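Long-range contacts in major pilin backbone protein T-antigen, T13 (PDB 6BBT), which probably forms the repeating shaft subunit of the pili on the surface of Streptococcus pyogenes and serves as its Lancefield T-serotyping antigen: residues I94-V99 / T117-V122; T20-L25 / T70-A75. All coordinates share one frame; numbering follows the deposited sequence.

Contact 1 of 2, residues I94-V99 / T117-V122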
ATOM      1  N   ILE A  94     -29.780  10.705 -19.938  1.00 43.55           N
ATOM      2  CA  ILE A  94     -28.714   9.850 -19.461  1.00 41.52           C
ATOM      3  C   ILE A  94     -27.480  10.728 -19.307  1.00 39.65           C
ATOM      4  O   ILE A  94     -27.026  11.362 -20.263  1.00 41.94           O
ATOM      5  CB  ILE A  94     -28.468   8.685 -20.422  1.00 42.75           C
ATOM      6  CG1 ILE A  94     -29.639   7.698 -20.341  1.00 43.08           C
ATOM      7  CG2 ILE A  94     -27.149   7.984 -20.097  1.00 42.89           C
ATOM      8  CD1 ILE A  94     -29.786   6.825 -21.566  1.00 43.04           C
ATOM      9  N   TYR A  95     -26.959  10.769 -18.085  1.00 34.30           N
ATOM     10  CA  TYR A  95     -25.829  11.606 -17.760  1.00 34.17           C
ATOM     11  C   TYR A  95     -24.629  10.694 -17.516  1.00 30.00           C
ATOM     12  O   TYR A  95     -24.697   9.764 -16.716  1.00 27.87           O
ATOM     13  CB  TYR A  95     -26.171  12.474 -16.559  1.00 36.18           C
ATOM     14  CG  TYR A  95     -27.242  13.510 -16.865  1.00 37.49           C
ATOM     15  CD1 TYR A  95     -28.602  13.202 -16.735  1.00 38.07           C
ATOM     16  CD2 TYR A  95     -26.896  14.797 -17.272  1.00 39.12           C
ATOM     17  CE1 TYR A  95     -29.578  14.152 -17.007  1.00 39.59           C
ATOM     18  CE2 TYR A  95     -27.864  15.752 -17.544  1.00 39.72           C
ATOM     19  CZ  TYR A  95     -29.201  15.426 -17.414  1.00 41.25           C
ATOM     20  OH  TYR A  95     -30.165  16.380 -17.685  1.00 44.92           O
ATOM     21  N   ARG A  96     -23.560  10.963 -18.249  1.00 28.81           N
ATOM     22  CA  ARG A  96     -22.421  10.071 -18.346  1.00 29.99           C
ATOM     23  C   ARG A  96     -21.204  10.648 -17.633  1.00 29.23           C
ATOM     24  O   ARG A  96     -20.821  11.800 -17.868  1.00 28.82           O
ATOM     25  CB  ARG A  96     -22.073   9.819 -19.796  1.00 30.64           C
ATOM     26  CG  ARG A  96     -20.959   8.803 -19.992  1.00 31.95           C
ATOM     27  CD  ARG A  96     -20.926   8.332 -21.433  1.00 32.66           C
ATOM     28  NE  ARG A  96     -22.018   7.405 -21.711  1.00 32.78           N
ATOM     29  CZ  ARG A  96     -22.419   7.046 -22.933  1.00 34.53           C
ATOM     30  NH1 ARG A  96     -21.841   7.538 -24.021  1.00 34.77           N
ATOM     31  NH2 ARG A  96     -23.423   6.188 -23.067  1.00 35.84           N
ATOM     32  N   TYR A  97     -20.586   9.815 -16.799  1.00 27.60           N
ATOM     33  CA  TYR A  97     -19.431  10.218 -16.004  1.00 26.80           C
ATOM     34  C   TYR A  97     -18.311   9.207 -16.153  1.00 24.73           C
ATOM     35  O   TYR A  97     -18.551   8.054 -16.508  1.00 22.15           O
ATOM     36  CB  TYR A  97     -19.808  10.273 -14.531  1.00 27.31           C
ATOM     37  CG  TYR A  97     -20.957  11.172 -14.150  1.00 27.47           C
ATOM     38  CD1 TYR A  97     -22.276  10.773 -14.333  1.00 28.07           C
ATOM     39  CD2 TYR A  97     -20.720  12.403 -13.541  1.00 28.88           C
ATOM     40  CE1 TYR A  97     -23.329  11.595 -13.955  1.00 29.29           C
ATOM     41  CE2 TYR A  97     -21.761  13.222 -13.146  1.00 28.84           C
ATOM     42  CZ  TYR A  97     -23.061  12.817 -13.355  1.00 29.37           C
ATOM     43  OH  TYR A  97     -24.082  13.648 -12.956  1.00 29.98           O
ATOM     44  N   THR A  98     -17.096   9.646 -15.837  1.00 24.14           N
ATOM     45  CA  THR A  98     -15.940   8.768 -15.790  1.00 24.80           C
ATOM     46  C   THR A  98     -15.511   8.637 -14.324  1.00 24.00           C
ATOM     47  O   THR A  98     -15.422   9.638 -13.611  1.00 22.87           O
ATOM     48  CB  THR A  98     -14.815   9.298 -16.688  1.00 26.24           C
ATOM     49  OG1 THR A  98     -15.326   9.470 -18.022  1.00 29.02           O
ATOM     50  CG2 THR A  98     -13.628   8.333 -16.720  1.00 26.53           C
ATOM     51  N   VAL A  99     -15.297   7.397 -13.876  1.00 23.07           N
ATOM     52  CA  VAL A  99     -14.823   7.110 -12.512  1.00 21.29           C
ATOM     53  C   VAL A  99     -13.430   6.491 -12.616  1.00 20.46           C
ATOM     54  O   VAL A  99     -13.197   5.606 -13.437  1.00 20.70           O
ATOM     55  CB  VAL A  99     -15.794   6.176 -11.761  1.00 21.02           C
ATOM     56  CG1 VAL A  99     -15.253   5.749 -10.380  1.00 20.93           C
ATOM     57  CG2 VAL A  99     -17.129   6.865 -11.608  1.00 21.27           C
ATOM     58  N   THR A 117     -16.932   3.880 -16.746  1.00 23.02           N
ATOM     59  CA  THR A 117     -17.930   4.815 -17.239  1.00 24.20           C
ATOM     60  C   THR A 117     -19.265   4.499 -16.607  1.00 23.26           C
ATOM     61  O   THR A 117     -19.591   3.339 -16.356  1.00 25.33           O
ATOM     62  CB  THR A 117     -18.022   4.858 -18.787  1.00 25.39           C
ATOM     63  OG1 THR A 117     -18.962   5.873 -19.172  1.00 27.68           O
ATOM     64  CG2 THR A 117     -18.434   3.523 -19.369  1.00 25.32           C
ATOM     65  N   VAL A 118     -20.013   5.557 -16.326  1.00 22.84           N
ATOM     66  CA  VAL A 118     -21.224   5.480 -15.543  1.00 24.06           C
ATOM     67  C   VAL A 118     -22.323   6.284 -16.246  1.00 25.70           C
ATOM     68  O   VAL A 118     -22.148   7.483 -16.467  1.00 24.98           O
ATOM     69  CB  VAL A 118     -21.002   6.065 -14.133  1.00 24.55           C
ATOM     70  CG1 VAL A 118     -22.282   5.993 -13.310  1.00 25.32           C
ATOM     71  CG2 VAL A 118     -19.885   5.318 -13.417  1.00 25.36           C
ATOM     72  N   ASP A 119     -23.433   5.621 -16.587  1.00 26.55           N
ATOM     73  CA  ASP A 119     -24.646   6.307 -17.060  1.00 27.24           C
ATOM     74  C   ASP A 119     -25.688   6.375 -15.960  1.00 27.50           C
ATOM     75  O   ASP A 119     -26.100   5.353 -15.424  1.00 28.55           O
ATOM     76  CB  ASP A 119     -25.233   5.595 -18.282  1.00 27.83           C
ATOM     77  CG  ASP A 119     -24.422   5.829 -19.534  1.00 28.38           C
ATOM     78  OD1 ASP A 119     -23.637   6.796 -19.599  1.00 28.96           O
ATOM     79  OD2 ASP A 119     -24.578   5.046 -20.480  1.00 29.79           O
ATOM     80  N   VAL A 120     -26.109   7.595 -15.637  1.00 28.92           N
ATOM     81  CA  VAL A 120     -27.158   7.821 -14.659  1.00 30.40           C
ATOM     82  C   VAL A 120     -28.438   8.195 -15.416  1.00 32.50           C
ATOM     83  O   VAL A 120     -28.477   9.207 -16.129  1.00 31.26           O
ATOM     84  CB  VAL A 120     -26.759   8.934 -13.674  1.00 30.64           C
ATOM     85  CG1 VAL A 120     -27.798   9.069 -12.572  1.00 31.19           C
ATOM     86  CG2 VAL A 120     -25.387   8.636 -13.074  1.00 29.93           C
ATOM     87  N   TYR A 121     -29.462   7.366 -15.251  1.00 36.81           N
ATOM     88  CA  TYR A 121     -30.757   7.544 -15.925  1.00 41.04           C
ATOM     89  C   TYR A 121     -31.648   8.444 -15.079  1.00 41.53           C
ATOM     90  O   TYR A 121     -32.090   8.044 -14.002  1.00 41.99           O
ATOM     91  CB  TYR A 121     -31.432   6.181 -16.153  1.00 42.21           C
ATOM     92  CG  TYR A 121     -30.850   5.419 -17.318  1.00 44.80           C
ATOM     93  CD1 TYR A 121     -29.501   5.065 -17.342  1.00 46.83           C
ATOM     94  CD2 TYR A 121     -31.636   5.060 -18.406  1.00 45.45           C
ATOM     95  CE1 TYR A 121     -28.955   4.383 -18.413  1.00 46.90           C
ATOM     96  CE2 TYR A 121     -31.096   4.377 -19.482  1.00 46.67           C
ATOM     97  CZ  TYR A 121     -29.760   4.040 -19.479  1.00 46.93           C
ATOM     98  OH  TYR A 121     -29.217   3.365 -20.537  1.00 46.03           O
ATOM     99  N   VAL A 122     -31.911   9.652 -15.570  1.00 43.74           N
ATOM    100  CA  VAL A 122     -32.636  10.679 -14.806  1.00 47.16           C
ATOM    101  C   VAL A 122     -34.072  10.892 -15.338  1.00 50.73           C
ATOM    102  O   VAL A 122     -34.251  11.271 -16.502  1.00 51.26           O
ATOM    103  CB  VAL A 122     -31.836  12.000 -14.827  1.00 46.71           C
ATOM    104  CG1 VAL A 122     -32.621  13.149 -14.193  1.00 47.03           C
ATOM    105  CG2 VAL A 122     -30.499  11.805 -14.118  1.00 46.53           C
TER
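I94 lies over one face of the Y121 ring, its CG1 3.6 Å from the ring centroid and only 6° off the normal, a CH-pi contact placed almost exactly over the centre. CD1 continues toward the phenol end and reaches CE2 of Y121 at 3.5 Å. Because CG1 sits beside the backbone N of I94 (chi1 -71°), the other branch is turned toward D119, and CG2 of I94 touches the root of the D119 carboxylate, 3.5 Å from CG of D119. R96, running alongside D119, holds that carboxylate. The guanidinium comes side-on and nearly coplanar, the planes 24° apart, and grips both oxygens on their syn lone pairs: NE of R96 to OD1 of D119 at 2.7 Å, NH2 of R96 to OD2 of D119 at 3.1 Å and nearly straight. A two-point salt bridge of this kind fixes the rotation of both groups. On the other face of the sheet Y95 meets V122 at about a right angle, its CD1 3.5 Å from CG2 of V122, while CE1 of Y97 rests against CG2 of V120. Between the two layers of side chains runs a regular antiparallel ladder, with Y95–V120 and Y97–V118 as its hydrogen-bonded pairs. The tyrosine hydroxyls bond outside it, Y95 to the carbonyl of G91 and Y97 to that of E55; the Y95 ring meets F89 and the Y97 ring F84. Strand 93-101 is flanked further by strands 29-37 and 51-53, and strand 116-123 by strand 131-139, which places the pair inside the larger sheet of this Spy0128-like domain.

Contact 2 of 2, residues T20-L25 / T70-A75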
ATOM      1  N   THR A  20      -2.881 -11.822   0.968  1.00 16.82           N
ATOM      2  CA  THR A  20      -2.991 -13.272   1.152  1.00 16.91           C
ATOM      3  C   THR A  20      -2.225 -13.815   2.353  1.00 17.02           C
ATOM      4  O   THR A  20      -2.262 -15.034   2.594  1.00 17.60           O
ATOM      5  CB  THR A  20      -2.536 -14.011  -0.107  1.00 17.40           C
ATOM      6  OG1 THR A  20      -1.170 -13.707  -0.371  1.00 17.33           O
ATOM      7  CG2 THR A  20      -3.403 -13.607  -1.313  1.00 18.14           C
ATOM      8  N   ASP A  21      -1.576 -12.953   3.133  1.00 15.00           N
ATOM      9  CA  ASP A  21      -0.684 -13.436   4.202  1.00 15.46           C
ATOM     10  C   ASP A  21      -0.755 -12.491   5.409  1.00 15.20           C
ATOM     11  O   ASP A  21      -0.233 -11.376   5.354  1.00 14.51           O
ATOM     12  CB  ASP A  21       0.738 -13.546   3.649  1.00 15.45           C
ATOM     13  CG  ASP A  21       1.762 -13.997   4.681  1.00 15.57           C
ATOM     14  OD1 ASP A  21       1.419 -14.271   5.849  1.00 15.17           O
ATOM     15  OD2 ASP A  21       2.938 -14.069   4.295  1.00 15.96           O
ATOM     16  N   ASN A  22      -1.356 -12.970   6.499  1.00 15.76           N
ATOM     17  CA  ASN A  22      -1.522 -12.167   7.697  1.00 16.68           C
ATOM     18  C   ASN A  22      -0.249 -11.761   8.416  1.00 16.56           C
ATOM     19  O   ASN A  22      -0.303 -10.867   9.237  1.00 15.78           O
ATOM     20  CB  ASN A  22      -2.479 -12.832   8.683  1.00 16.93           C
ATOM     21  CG  ASN A  22      -3.891 -12.897   8.176  1.00 17.45           C
ATOM     22  OD1 ASN A  22      -4.270 -12.233   7.213  1.00 17.79           O
ATOM     23  ND2 ASN A  22      -4.692 -13.704   8.837  1.00 18.76           N
ATOM     24  N   GLU A  23       0.888 -12.385   8.098  1.00 17.95           N
ATOM     25  CA  GLU A  23       2.188 -11.950   8.619  1.00 18.80           C
ATOM     26  C   GLU A  23       2.652 -10.605   8.047  1.00 17.84           C
ATOM     27  O   GLU A  23       3.566  -9.997   8.578  1.00 16.50           O
ATOM     28  CB  GLU A  23       3.273 -12.980   8.297  1.00 22.08           C
ATOM     29  CG  GLU A  23       3.076 -14.313   9.008  1.00 25.39           C
ATOM     30  CD  GLU A  23       4.324 -15.194   8.994  1.00 29.33           C
ATOM     31  OE1 GLU A  23       5.250 -14.976   8.165  1.00 32.31           O
ATOM     32  OE2 GLU A  23       4.359 -16.133   9.820  1.00 33.98           O
ATOM     33  N   ILE A  24       2.069 -10.191   6.924  1.00 16.55           N
ATOM     34  CA  ILE A  24       2.432  -8.940   6.263  1.00 15.18           C
ATOM     35  C   ILE A  24       1.580  -7.813   6.834  1.00 14.24           C
ATOM     36  O   ILE A  24       0.361  -7.980   7.087  1.00 14.03           O
ATOM     37  CB  ILE A  24       2.260  -9.076   4.738  1.00 15.61           C
ATOM     38  CG1 ILE A  24       3.330 -10.056   4.213  1.00 16.28           C
ATOM     39  CG2 ILE A  24       2.366  -7.718   4.039  1.00 15.63           C
ATOM     40  CD1 ILE A  24       3.168 -10.424   2.762  1.00 17.16           C
ATOM     41  N   LEU A  25       2.218  -6.672   7.061  1.00 13.93           N
ATOM     42  CA  LEU A  25       1.487  -5.483   7.559  1.00 13.52           C
ATOM     43  C   LEU A  25       0.795  -4.762   6.398  1.00 12.66           C
ATOM     44  O   LEU A  25       1.463  -4.288   5.492  1.00 11.29           O
ATOM     45  CB  LEU A  25       2.431  -4.505   8.249  1.00 13.81           C
ATOM     46  CG  LEU A  25       2.993  -4.847   9.606  1.00 14.79           C
ATOM     47  CD1 LEU A  25       3.741  -3.629  10.155  1.00 14.54           C
ATOM     48  CD2 LEU A  25       1.873  -5.294  10.551  1.00 15.60           C
ATOM     49  N   THR A  70      -4.085  -2.848  11.171  1.00 14.50           N
ATOM     50  CA  THR A  70      -4.866  -3.944  11.736  1.00 15.26           C
ATOM     51  C   THR A  70      -5.695  -4.720  10.705  1.00 15.88           C
ATOM     52  O   THR A  70      -6.276  -5.754  11.039  1.00 15.28           O
ATOM     53  CB  THR A  70      -5.829  -3.460  12.841  1.00 16.25           C
ATOM     54  OG1 THR A  70      -6.814  -2.593  12.292  1.00 16.72           O
ATOM     55  CG2 THR A  70      -5.092  -2.754  13.965  1.00 16.71           C
ATOM     56  N   ASP A  71      -5.796  -4.224   9.472  1.00 16.18           N
ATOM     57  CA  ASP A  71      -6.577  -4.923   8.453  1.00 16.89           C
ATOM     58  C   ASP A  71      -5.837  -6.169   7.973  1.00 16.83           C
ATOM     59  O   ASP A  71      -4.678  -6.105   7.549  1.00 15.26           O
ATOM     60  CB  ASP A  71      -6.929  -3.999   7.276  1.00 17.28           C
ATOM     61  CG  ASP A  71      -7.936  -2.922   7.662  1.00 18.08           C
ATOM     62  OD1 ASP A  71      -8.723  -3.134   8.617  1.00 19.90           O
ATOM     63  OD2 ASP A  71      -7.937  -1.845   7.039  1.00 17.15           O
ATOM     64  N   LYS A  72      -6.512  -7.306   8.107  1.00 17.52           N
ATOM     65  CA  LYS A  72      -5.974  -8.599   7.723  1.00 18.94           C
ATOM     66  C   LYS A  72      -6.857  -9.148   6.590  1.00 21.55           C
ATOM     67  O   LYS A  72      -7.645  -8.389   5.980  1.00 19.22           O
ATOM     68  CB  LYS A  72      -5.915  -9.545   8.942  1.00 18.05           C
ATOM     69  CG  LYS A  72      -4.992  -9.113  10.083  1.00 17.91           C
ATOM     70  CD  LYS A  72      -3.535  -9.186   9.627  1.00 17.66           C
ATOM     71  CE  LYS A  72      -2.553  -8.597  10.614  1.00 17.12           C
ATOM     72  NZ  LYS A  72      -1.209  -8.385   9.982  1.00 16.71           N
ATOM     73  N   GLU A  73      -6.700 -10.449   6.301  1.00 24.70           N
ATOM     74  CA  GLU A  73      -7.408 -11.167   5.233  1.00 28.04           C
ATOM     75  C   GLU A  73      -8.874 -10.826   5.155  1.00 27.77           C
ATOM     76  O   GLU A  73      -9.430 -10.625   4.079  1.00 28.71           O
ATOM     77  CB  GLU A  73      -7.301 -12.689   5.469  1.00 30.87           C
ATOM     78  CG  GLU A  73      -8.066 -13.529   4.447  1.00 33.50           C
ATOM     79  CD  GLU A  73      -7.451 -13.416   3.085  1.00 36.21           C
ATOM     80  OE1 GLU A  73      -6.204 -13.333   3.025  1.00 36.69           O
ATOM     81  OE2 GLU A  73      -8.208 -13.416   2.091  1.00 37.68           O
ATOM     82  N   SER A  74      -9.490 -10.784   6.315  1.00 29.50           N
ATOM     83  CA  SER A  74     -10.903 -10.497   6.458  1.00 31.20           C
ATOM     84  C   SER A  74     -11.317  -9.035   6.289  1.00 31.15           C
ATOM     85  O   SER A  74     -12.506  -8.739   6.350  1.00 32.41           O
ATOM     86  CB  SER A  74     -11.310 -10.954   7.849  1.00 33.86           C
ATOM     87  OG  SER A  74     -10.372 -10.455   8.786  1.00 36.82           O
ATOM     88  N   ALA A  75     -10.376  -8.107   6.105  1.00 28.57           N
ATOM     89  CA  ALA A  75     -10.734  -6.701   5.951  1.00 26.17           C
ATOM     90  C   ALA A  75     -10.093  -6.083   4.703  1.00 24.49           C
ATOM     91  O   ALA A  75      -9.927  -4.868   4.606  1.00 24.03           O
ATOM     92  CB  ALA A  75     -10.350  -5.933   7.203  1.00 26.43           C
TER
HETATM   93  O   HOH W   1      -7.756 -12.428   8.693  1.00 22.11           O
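K72 reaches across to N22 at two levels: the start of its side chain passes the N22 amide, while its ammonium goes to the backbone beyond. The two side chains lie obliquely to each other, CB of K72 3.6 Å from OD1 of N22. A bend at chi2 (-68°) turns the lysine chain toward the 20-25 loop and brings NZ to the carbonyl O of N22 at 2.7 Å; a second, weak bond goes from NZ to O of I24. Both acceptors are main-chain oxygens, which probably help offset the lysine charge, and Y19 OH is a further, weak partner of NZ while also bonding I24 O. Those oxygens are presented by a type I beta turn from D21 to I24, closed by I24 N to D21 O and reinforced by an Asx turn in which OD1 of D21 accepts from N of E23, met from above the carboxylate plane. The contact thus joins the loop between strands 10-17 and 29-37 to the loop between strands 62-67 and 77-83, and the D21 and E23 carboxylates both pair with K225 on strand 220-227. N22 occupies the second position of that turn, and its amide oxygen is the acceptor for the backbone of the facing loop: N of E73 donates to OD1 of N22 at 3.1 Å, with an angle of 155° at the hydrogen. The E73 side chain crosses that of N22 at about a right angle and, bent at chi2, carries OE1 to 3.7 Å from CA of T20; its OE2 forms a salt bridge with K76. On the nitrogen side of the N22 amide, a water accepts a weak bond from ND2 of N22; the same water lies 3.3 Å from OG of S74.

Both segments of contact 2 precede those of contact 1 in the chain, and all four belong to the Spy0128-like isopeptide-containing domain. The centres of the two contacts are 35 Å apart and their nearest atoms about 19 Å. Contact 1 is a buried strand pair in the seven-stranded sheet, well out toward one end of the elongated chain; contact 2 joins two surface loops nearer the middle. Strands 29-37 and 62-67, which belong to the sheet of contact 1, lie in the chain between the loops of contact 2. The same domain is thus held by buried sheet pairing toward one end and by polar bonds between surface loops nearer the middle.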